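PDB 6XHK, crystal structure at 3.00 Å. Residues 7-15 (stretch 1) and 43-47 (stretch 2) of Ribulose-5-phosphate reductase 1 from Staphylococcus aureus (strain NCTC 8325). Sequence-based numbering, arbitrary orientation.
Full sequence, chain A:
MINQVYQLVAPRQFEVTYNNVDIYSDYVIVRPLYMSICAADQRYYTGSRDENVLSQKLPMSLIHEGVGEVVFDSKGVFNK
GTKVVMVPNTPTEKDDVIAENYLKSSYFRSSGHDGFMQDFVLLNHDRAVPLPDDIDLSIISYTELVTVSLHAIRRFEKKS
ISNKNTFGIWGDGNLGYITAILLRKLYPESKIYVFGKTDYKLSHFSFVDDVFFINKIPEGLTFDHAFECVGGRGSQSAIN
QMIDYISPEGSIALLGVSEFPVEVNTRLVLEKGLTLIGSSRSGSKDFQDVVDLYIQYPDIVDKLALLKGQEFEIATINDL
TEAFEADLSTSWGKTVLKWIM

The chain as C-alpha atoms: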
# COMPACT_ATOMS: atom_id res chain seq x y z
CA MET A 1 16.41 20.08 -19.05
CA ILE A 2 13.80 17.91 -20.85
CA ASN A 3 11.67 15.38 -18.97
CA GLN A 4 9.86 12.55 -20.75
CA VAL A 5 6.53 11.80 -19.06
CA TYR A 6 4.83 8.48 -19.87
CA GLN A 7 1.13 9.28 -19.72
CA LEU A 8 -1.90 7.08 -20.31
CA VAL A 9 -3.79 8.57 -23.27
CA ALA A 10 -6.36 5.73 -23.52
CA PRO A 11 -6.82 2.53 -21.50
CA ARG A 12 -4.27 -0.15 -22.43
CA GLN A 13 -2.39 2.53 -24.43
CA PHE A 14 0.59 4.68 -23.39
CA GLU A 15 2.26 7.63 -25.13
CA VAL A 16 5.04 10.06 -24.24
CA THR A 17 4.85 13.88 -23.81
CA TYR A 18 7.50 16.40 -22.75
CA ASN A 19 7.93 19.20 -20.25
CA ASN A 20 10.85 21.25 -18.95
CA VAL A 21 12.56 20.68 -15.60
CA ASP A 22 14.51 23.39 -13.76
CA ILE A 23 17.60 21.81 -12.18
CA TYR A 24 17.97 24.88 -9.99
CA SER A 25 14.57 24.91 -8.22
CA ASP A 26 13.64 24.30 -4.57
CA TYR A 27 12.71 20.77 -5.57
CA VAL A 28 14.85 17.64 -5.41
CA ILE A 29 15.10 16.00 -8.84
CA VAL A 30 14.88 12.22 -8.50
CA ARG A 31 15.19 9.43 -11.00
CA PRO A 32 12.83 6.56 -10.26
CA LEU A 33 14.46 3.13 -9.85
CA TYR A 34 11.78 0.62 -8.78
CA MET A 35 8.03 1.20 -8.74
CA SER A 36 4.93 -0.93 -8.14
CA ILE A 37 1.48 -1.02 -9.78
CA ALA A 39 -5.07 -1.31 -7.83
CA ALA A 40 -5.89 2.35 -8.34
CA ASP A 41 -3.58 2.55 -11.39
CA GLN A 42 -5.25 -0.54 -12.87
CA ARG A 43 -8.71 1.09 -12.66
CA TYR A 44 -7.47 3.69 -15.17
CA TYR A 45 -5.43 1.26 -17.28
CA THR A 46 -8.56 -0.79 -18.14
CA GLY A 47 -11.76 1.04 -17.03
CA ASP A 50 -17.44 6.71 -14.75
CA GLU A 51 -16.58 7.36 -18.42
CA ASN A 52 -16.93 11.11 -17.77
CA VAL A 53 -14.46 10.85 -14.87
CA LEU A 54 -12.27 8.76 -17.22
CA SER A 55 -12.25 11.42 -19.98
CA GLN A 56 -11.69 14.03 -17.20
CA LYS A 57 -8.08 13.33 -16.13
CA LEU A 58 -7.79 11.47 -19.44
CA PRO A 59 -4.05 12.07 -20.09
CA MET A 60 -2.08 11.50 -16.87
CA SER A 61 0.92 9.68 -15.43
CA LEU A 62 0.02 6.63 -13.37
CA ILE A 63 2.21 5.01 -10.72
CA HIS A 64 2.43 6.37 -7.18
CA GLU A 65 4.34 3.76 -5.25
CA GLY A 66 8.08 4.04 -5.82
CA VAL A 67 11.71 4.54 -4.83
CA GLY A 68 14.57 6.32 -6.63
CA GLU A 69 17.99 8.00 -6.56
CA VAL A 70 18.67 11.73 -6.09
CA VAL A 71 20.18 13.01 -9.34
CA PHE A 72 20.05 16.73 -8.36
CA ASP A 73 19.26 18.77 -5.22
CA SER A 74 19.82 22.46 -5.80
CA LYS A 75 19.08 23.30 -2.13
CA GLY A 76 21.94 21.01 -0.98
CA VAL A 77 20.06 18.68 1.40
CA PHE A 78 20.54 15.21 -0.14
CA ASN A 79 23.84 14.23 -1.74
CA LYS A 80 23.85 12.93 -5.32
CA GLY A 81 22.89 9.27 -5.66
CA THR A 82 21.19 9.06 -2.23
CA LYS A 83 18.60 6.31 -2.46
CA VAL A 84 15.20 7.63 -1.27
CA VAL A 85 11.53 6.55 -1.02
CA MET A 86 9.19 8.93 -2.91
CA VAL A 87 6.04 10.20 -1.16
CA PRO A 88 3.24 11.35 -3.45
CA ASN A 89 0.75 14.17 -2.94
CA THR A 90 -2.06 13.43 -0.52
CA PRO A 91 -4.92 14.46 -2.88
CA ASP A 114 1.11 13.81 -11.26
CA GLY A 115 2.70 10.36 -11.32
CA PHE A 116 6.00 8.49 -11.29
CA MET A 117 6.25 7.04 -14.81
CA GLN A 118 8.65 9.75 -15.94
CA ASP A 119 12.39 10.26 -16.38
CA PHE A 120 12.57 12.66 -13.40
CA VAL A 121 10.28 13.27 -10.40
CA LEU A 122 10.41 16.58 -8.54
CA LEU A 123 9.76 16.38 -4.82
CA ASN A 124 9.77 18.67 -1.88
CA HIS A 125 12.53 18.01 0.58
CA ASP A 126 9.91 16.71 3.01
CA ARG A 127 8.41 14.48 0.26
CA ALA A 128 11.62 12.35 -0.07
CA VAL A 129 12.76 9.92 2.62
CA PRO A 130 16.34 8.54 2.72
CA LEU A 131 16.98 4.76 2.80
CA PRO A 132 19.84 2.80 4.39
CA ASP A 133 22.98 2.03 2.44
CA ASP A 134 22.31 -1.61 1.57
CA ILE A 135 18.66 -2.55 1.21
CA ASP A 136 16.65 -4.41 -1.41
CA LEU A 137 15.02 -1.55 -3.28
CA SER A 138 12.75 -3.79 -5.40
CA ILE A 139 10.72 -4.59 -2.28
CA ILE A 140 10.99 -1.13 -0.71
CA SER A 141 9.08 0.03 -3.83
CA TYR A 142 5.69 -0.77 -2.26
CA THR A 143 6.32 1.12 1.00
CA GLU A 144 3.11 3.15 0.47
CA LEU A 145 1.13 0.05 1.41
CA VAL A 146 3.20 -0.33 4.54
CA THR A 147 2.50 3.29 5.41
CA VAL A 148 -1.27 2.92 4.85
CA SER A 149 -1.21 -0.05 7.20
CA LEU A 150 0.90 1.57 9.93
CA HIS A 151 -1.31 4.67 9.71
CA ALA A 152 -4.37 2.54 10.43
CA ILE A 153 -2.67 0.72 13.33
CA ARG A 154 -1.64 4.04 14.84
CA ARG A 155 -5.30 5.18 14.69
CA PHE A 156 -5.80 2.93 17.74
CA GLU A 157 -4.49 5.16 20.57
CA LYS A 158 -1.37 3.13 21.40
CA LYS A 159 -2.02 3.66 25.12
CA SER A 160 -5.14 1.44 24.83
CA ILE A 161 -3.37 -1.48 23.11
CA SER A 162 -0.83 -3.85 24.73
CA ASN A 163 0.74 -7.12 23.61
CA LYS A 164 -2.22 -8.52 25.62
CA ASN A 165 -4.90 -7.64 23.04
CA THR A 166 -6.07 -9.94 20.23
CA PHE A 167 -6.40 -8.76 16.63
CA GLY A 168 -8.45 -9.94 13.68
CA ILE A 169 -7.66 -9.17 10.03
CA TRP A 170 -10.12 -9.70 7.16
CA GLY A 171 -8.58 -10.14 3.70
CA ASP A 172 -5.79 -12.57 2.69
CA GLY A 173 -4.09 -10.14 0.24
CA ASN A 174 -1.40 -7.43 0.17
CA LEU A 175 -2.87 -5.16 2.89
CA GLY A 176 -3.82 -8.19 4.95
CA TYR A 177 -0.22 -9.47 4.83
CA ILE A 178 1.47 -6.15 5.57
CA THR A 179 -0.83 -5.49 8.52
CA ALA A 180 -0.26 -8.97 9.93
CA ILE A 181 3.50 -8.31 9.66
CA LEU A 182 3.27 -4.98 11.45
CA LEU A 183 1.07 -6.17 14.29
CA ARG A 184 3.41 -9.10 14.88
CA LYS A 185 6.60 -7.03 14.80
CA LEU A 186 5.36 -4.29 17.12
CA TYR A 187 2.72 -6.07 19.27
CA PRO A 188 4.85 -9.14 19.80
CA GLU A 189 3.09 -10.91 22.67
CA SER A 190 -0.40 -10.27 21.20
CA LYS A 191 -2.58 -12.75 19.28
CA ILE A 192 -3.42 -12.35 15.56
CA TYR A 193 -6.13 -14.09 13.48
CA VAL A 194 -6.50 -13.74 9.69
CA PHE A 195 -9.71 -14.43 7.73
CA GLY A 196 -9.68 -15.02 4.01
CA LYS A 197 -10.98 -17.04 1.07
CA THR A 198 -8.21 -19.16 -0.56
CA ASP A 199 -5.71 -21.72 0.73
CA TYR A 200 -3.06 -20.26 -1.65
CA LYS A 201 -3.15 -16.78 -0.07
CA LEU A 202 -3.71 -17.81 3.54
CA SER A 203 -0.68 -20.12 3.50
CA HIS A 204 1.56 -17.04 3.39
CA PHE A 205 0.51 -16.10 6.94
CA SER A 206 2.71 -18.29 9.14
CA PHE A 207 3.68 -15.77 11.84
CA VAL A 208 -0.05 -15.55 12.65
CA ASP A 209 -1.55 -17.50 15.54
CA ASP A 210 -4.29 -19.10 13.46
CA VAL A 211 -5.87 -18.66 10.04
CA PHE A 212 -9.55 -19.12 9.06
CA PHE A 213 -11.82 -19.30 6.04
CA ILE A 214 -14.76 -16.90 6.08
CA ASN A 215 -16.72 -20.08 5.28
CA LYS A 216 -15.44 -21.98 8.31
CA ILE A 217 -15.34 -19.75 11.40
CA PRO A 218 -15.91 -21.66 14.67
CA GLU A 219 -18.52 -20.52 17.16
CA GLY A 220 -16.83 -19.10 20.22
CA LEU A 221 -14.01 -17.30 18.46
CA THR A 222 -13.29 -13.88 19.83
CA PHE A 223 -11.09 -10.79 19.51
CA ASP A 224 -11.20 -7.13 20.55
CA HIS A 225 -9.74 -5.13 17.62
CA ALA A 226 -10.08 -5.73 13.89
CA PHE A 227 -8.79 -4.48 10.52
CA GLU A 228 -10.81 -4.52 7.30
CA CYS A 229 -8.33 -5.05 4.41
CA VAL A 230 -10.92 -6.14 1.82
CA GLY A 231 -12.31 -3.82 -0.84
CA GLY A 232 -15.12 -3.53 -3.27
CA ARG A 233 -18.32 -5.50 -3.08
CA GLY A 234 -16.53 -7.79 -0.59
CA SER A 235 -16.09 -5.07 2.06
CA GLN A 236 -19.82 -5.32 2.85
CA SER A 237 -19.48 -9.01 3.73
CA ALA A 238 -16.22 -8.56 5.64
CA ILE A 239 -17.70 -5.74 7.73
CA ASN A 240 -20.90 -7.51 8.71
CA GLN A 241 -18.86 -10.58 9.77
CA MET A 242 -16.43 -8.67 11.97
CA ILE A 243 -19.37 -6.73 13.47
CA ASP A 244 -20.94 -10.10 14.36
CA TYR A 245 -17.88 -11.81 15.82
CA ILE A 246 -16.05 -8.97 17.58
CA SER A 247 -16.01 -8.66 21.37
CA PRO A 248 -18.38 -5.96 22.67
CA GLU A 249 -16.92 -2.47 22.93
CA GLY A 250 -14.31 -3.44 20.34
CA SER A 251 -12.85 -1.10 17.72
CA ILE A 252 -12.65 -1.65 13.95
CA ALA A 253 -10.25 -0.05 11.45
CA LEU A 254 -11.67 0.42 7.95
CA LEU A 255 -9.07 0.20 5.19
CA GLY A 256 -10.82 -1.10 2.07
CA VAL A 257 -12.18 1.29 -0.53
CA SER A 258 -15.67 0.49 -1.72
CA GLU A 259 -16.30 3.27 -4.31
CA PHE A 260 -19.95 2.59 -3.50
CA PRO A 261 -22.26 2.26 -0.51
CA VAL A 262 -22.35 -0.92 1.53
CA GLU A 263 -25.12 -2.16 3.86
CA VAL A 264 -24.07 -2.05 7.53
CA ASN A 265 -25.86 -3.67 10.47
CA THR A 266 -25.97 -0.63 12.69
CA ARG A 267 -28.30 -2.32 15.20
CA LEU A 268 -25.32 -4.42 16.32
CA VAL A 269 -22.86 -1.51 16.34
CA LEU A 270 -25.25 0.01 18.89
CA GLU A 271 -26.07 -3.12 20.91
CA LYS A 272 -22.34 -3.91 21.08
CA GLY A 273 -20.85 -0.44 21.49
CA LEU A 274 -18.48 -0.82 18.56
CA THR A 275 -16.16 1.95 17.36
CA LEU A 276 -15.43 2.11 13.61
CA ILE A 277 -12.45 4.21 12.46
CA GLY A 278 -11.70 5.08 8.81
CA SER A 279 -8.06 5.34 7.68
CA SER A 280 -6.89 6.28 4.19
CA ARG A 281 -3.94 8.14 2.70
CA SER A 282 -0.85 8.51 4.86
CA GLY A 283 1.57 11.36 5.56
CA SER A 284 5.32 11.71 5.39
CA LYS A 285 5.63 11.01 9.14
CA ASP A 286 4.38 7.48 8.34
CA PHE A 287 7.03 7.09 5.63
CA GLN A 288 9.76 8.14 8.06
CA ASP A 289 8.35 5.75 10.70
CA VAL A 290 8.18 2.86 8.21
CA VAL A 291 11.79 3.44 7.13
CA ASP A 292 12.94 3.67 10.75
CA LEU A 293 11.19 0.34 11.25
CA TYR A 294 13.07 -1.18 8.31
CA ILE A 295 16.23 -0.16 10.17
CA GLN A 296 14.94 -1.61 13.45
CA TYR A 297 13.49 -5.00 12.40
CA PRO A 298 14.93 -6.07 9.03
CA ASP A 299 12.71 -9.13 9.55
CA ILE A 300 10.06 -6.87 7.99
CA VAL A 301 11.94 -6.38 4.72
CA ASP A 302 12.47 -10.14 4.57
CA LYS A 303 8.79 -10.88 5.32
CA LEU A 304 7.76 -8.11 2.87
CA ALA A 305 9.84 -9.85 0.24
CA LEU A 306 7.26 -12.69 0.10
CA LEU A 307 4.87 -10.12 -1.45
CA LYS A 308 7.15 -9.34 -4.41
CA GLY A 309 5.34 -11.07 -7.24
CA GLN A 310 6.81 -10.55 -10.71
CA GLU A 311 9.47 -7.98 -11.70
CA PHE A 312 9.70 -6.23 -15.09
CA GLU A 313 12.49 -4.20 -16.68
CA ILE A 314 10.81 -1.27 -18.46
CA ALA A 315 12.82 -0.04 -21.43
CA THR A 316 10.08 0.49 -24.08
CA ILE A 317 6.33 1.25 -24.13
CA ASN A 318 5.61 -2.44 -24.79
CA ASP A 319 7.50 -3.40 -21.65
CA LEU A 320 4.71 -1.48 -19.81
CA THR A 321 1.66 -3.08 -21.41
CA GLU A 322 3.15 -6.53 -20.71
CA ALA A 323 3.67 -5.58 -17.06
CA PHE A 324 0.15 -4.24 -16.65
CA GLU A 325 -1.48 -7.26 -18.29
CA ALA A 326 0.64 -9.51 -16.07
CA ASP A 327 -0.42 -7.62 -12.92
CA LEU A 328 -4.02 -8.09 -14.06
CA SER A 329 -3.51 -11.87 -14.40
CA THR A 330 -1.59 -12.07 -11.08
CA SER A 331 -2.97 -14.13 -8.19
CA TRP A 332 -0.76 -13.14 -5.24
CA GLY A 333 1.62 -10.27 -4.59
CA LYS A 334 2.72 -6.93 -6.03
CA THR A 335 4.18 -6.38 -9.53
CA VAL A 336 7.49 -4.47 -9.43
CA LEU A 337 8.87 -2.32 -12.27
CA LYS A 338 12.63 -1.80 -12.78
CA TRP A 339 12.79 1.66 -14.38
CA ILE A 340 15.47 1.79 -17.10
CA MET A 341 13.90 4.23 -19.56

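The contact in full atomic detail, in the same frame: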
# COMPACT_ATOMS: atom_id res chain seq x y z
N GLN A 7 2.52 9.12 -20.08
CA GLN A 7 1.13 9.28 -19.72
C GLN A 7 0.27 8.20 -20.37
O GLN A 7 0.64 7.60 -21.38
CB GLN A 7 0.64 10.69 -20.10
CG GLN A 7 1.02 11.74 -19.06
CD GLN A 7 0.59 13.15 -19.41
OE1 GLN A 7 0.41 13.48 -20.59
NE2 GLN A 7 0.39 13.99 -18.38
N LEU A 8 -0.86 7.92 -19.73
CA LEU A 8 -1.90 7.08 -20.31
C LEU A 8 -2.85 7.98 -21.09
O LEU A 8 -3.44 8.91 -20.52
CB LEU A 8 -2.63 6.32 -19.22
CG LEU A 8 -3.59 5.21 -19.63
CD1 LEU A 8 -2.85 3.99 -20.18
CD2 LEU A 8 -4.40 4.83 -18.42
N VAL A 9 -2.96 7.74 -22.40
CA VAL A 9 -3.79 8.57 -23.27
C VAL A 9 -5.10 7.87 -23.61
O VAL A 9 -6.02 8.52 -24.12
CB VAL A 9 -3.04 8.94 -24.56
CG1 VAL A 9 -1.77 9.69 -24.24
CG2 VAL A 9 -2.72 7.68 -25.37
N ALA A 10 -5.19 6.57 -23.35
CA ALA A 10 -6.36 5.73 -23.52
C ALA A 10 -6.08 4.44 -22.78
O ALA A 10 -4.91 4.05 -22.64
CB ALA A 10 -6.64 5.45 -25.01
N PRO A 11 -7.10 3.76 -22.25
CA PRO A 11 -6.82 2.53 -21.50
C PRO A 11 -6.07 1.54 -22.38
O PRO A 11 -6.27 1.48 -23.59
CB PRO A 11 -8.22 2.04 -21.10
CG PRO A 11 -9.18 2.81 -21.96
CD PRO A 11 -8.53 4.11 -22.26
N ARG A 12 -5.15 0.80 -21.75
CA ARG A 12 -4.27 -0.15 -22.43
C ARG A 12 -3.43 0.51 -23.53
O ARG A 12 -3.02 -0.15 -24.48
CB ARG A 12 -5.07 -1.35 -22.99
N GLN A 13 -3.14 1.80 -23.40
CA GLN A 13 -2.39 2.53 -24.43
C GLN A 13 -1.61 3.71 -23.85
O GLN A 13 -2.21 4.69 -23.39
CB GLN A 13 -3.32 3.01 -25.54
CG GLN A 13 -2.64 3.95 -26.52
CD GLN A 13 -3.61 4.52 -27.53
OE1 GLN A 13 -4.68 3.94 -27.78
NE2 GLN A 13 -3.26 5.67 -28.11
N PHE A 14 -0.28 3.65 -23.93
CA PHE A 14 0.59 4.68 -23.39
C PHE A 14 1.22 5.50 -24.51
O PHE A 14 1.40 5.02 -25.63
CB PHE A 14 1.70 4.07 -22.53
CG PHE A 14 1.24 3.59 -21.18
CD1 PHE A 14 1.15 2.23 -20.90
CD2 PHE A 14 0.88 4.50 -20.20
CE1 PHE A 14 0.74 1.78 -19.67
CE2 PHE A 14 0.46 4.05 -18.96
CZ PHE A 14 0.39 2.69 -18.69
N GLU A 15 1.56 6.75 -24.21
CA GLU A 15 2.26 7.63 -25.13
C GLU A 15 3.04 8.65 -24.31
O GLU A 15 2.74 8.88 -23.13
CB GLU A 15 1.29 8.33 -26.09
CG GLU A 15 1.93 8.86 -27.37
CD GLU A 15 0.94 9.55 -28.29
OE1 GLU A 15 -0.15 9.93 -27.81
OE2 GLU A 15 1.25 9.74 -29.49
N ARG A 43 -7.39 0.55 -12.33
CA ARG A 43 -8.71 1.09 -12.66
C ARG A 43 -8.63 1.95 -13.92
O ARG A 43 -9.44 1.80 -14.85
CB ARG A 43 -9.30 1.89 -11.48
CG ARG A 43 -9.42 1.11 -10.16
CD ARG A 43 -10.44 1.67 -9.14
NE ARG A 43 -9.85 2.57 -8.13
CZ ARG A 43 -9.50 2.20 -6.88
NH1 ARG A 43 -9.65 0.94 -6.47
NH2 ARG A 43 -8.98 3.10 -6.04
N TYR A 44 -7.63 2.84 -13.99
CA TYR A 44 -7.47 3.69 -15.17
C TYR A 44 -6.97 2.89 -16.36
O TYR A 44 -7.42 3.11 -17.49
CB TYR A 44 -6.54 4.87 -14.87
CG TYR A 44 -6.99 5.77 -13.72
CD1 TYR A 44 -6.74 5.41 -12.40
CD2 TYR A 44 -7.67 6.95 -13.96
CE1 TYR A 44 -7.16 6.23 -11.35
CE2 TYR A 44 -8.10 7.78 -12.92
CZ TYR A 44 -7.84 7.41 -11.61
OH TYR A 44 -8.26 8.22 -10.56
N TYR A 45 -6.04 1.95 -16.15
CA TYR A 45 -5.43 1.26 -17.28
C TYR A 45 -6.46 0.48 -18.10
O TYR A 45 -6.26 0.30 -19.31
CB TYR A 45 -4.34 0.29 -16.81
CG TYR A 45 -3.78 -0.54 -17.94
CD1 TYR A 45 -4.18 -1.86 -18.12
CD2 TYR A 45 -2.84 -0.02 -18.82
CE1 TYR A 45 -3.69 -2.63 -19.15
CE2 TYR A 45 -2.32 -0.80 -19.86
CZ TYR A 45 -2.76 -2.10 -20.02
OH TYR A 45 -2.28 -2.89 -21.03
N THR A 46 -7.54 0.02 -17.47
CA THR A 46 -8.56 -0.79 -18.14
C THR A 46 -9.94 -0.14 -18.16
O THR A 46 -10.57 -0.13 -19.22
CB THR A 46 -8.64 -2.19 -17.49
OG1 THR A 46 -8.61 -2.08 -16.06
CG2 THR A 46 -7.52 -3.12 -17.98
N GLY A 47 -10.43 0.42 -17.05
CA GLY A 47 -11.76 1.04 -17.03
C GLY A 47 -12.68 0.74 -15.84
O GLY A 47 -13.43 1.60 -15.39

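Stretch 1 folds back on itself as a hairpin, and the bend of that hairpin rests against the last turn of a helix in stretch 2. The two arms are joined by backbone hydrogen bonds. Glu15 N donates to Gln7 O at 3.1 Å, Gln7 N returns a weak bond to Glu15 O, also at 3.1 Å, and Val9 N reaches Gln13 O at 3.3 Å. Gln7 itself lies too far from the helix to touch it.

Leu8 is the first residue to meet stretch 2. Its CA-to-CB bond points toward the helix, and with chi1 in t and chi2 in p its two methyl groups settle against the tyrosine pair. Leu8 CD2 lies 4.1 Å from Tyr44 CB and 3.6 Å from Tyr44 O, while Leu8 CD1 comes within 4.2 Å of Tyr45 CD2. A branched, wholly apolar side chain suits this buried position, since it can pack against neighbouring parts of the helix without leaving a polar group unpaired. At Val9 the chain turns a corner, and neither this residue nor Ala10, whose CB points away, contacts the helix.

Ala10 opens a type II beta turn that ends at Gln13, closed by a weak hydrogen bond from Gln13 N to Ala10 O at 3.0 Å. Pro11 occupies the second position of the turn, where its phi of -57° is just what the pyrrolidine ring imposes; the ring also means that its nitrogen has no hydrogen to donate. Here the CA traces come nearest, with Pro11 CA 4.6 Å from Tyr45 CA. The ring carbon Pro11 CB sits over the carbonyl oxygens at the end of the helix, 3.2 Å from Tyr45 O, 3.8 Å from Tyr44 O and 3.7 Å from Thr46 O.

Arg12 follows at the third position, with positive phi (58°), as a type II turn requires. Its backbone makes the one hydrogen bond between the stretches: Arg12 N donates to Tyr45 O at 2.7 Å. The distance is short, but the N-H...O angle of 129° is far from straight, so the bond is weak. Arg12 N also lies over one face of the Tyr45 ring, and Arg12 CB is 3.7 Å from Tyr45 OH. The side chain is not modelled beyond CB, so the coordinates cannot say what its guanidinium group does.

The CA-to-CB bond of Gln13 points away from the helix, and the residue is exposed, a place that suits a long polar side chain. Phe14 starts out sideways, but its ring carries it inward until Phe14 CE1 is 4.0 Å from Tyr45 CE2, an oblique apolar contact. Tyr45 is thus the centre of the interface. Although its CA-to-CB bond points away, a chi1 in t brings the ring back to the hairpin, where its carbons meet Leu8 and Phe14, and its hydroxyl is hydrogen-bonded elsewhere in the structure. Glu15, exposed and out of reach, ends the stretch.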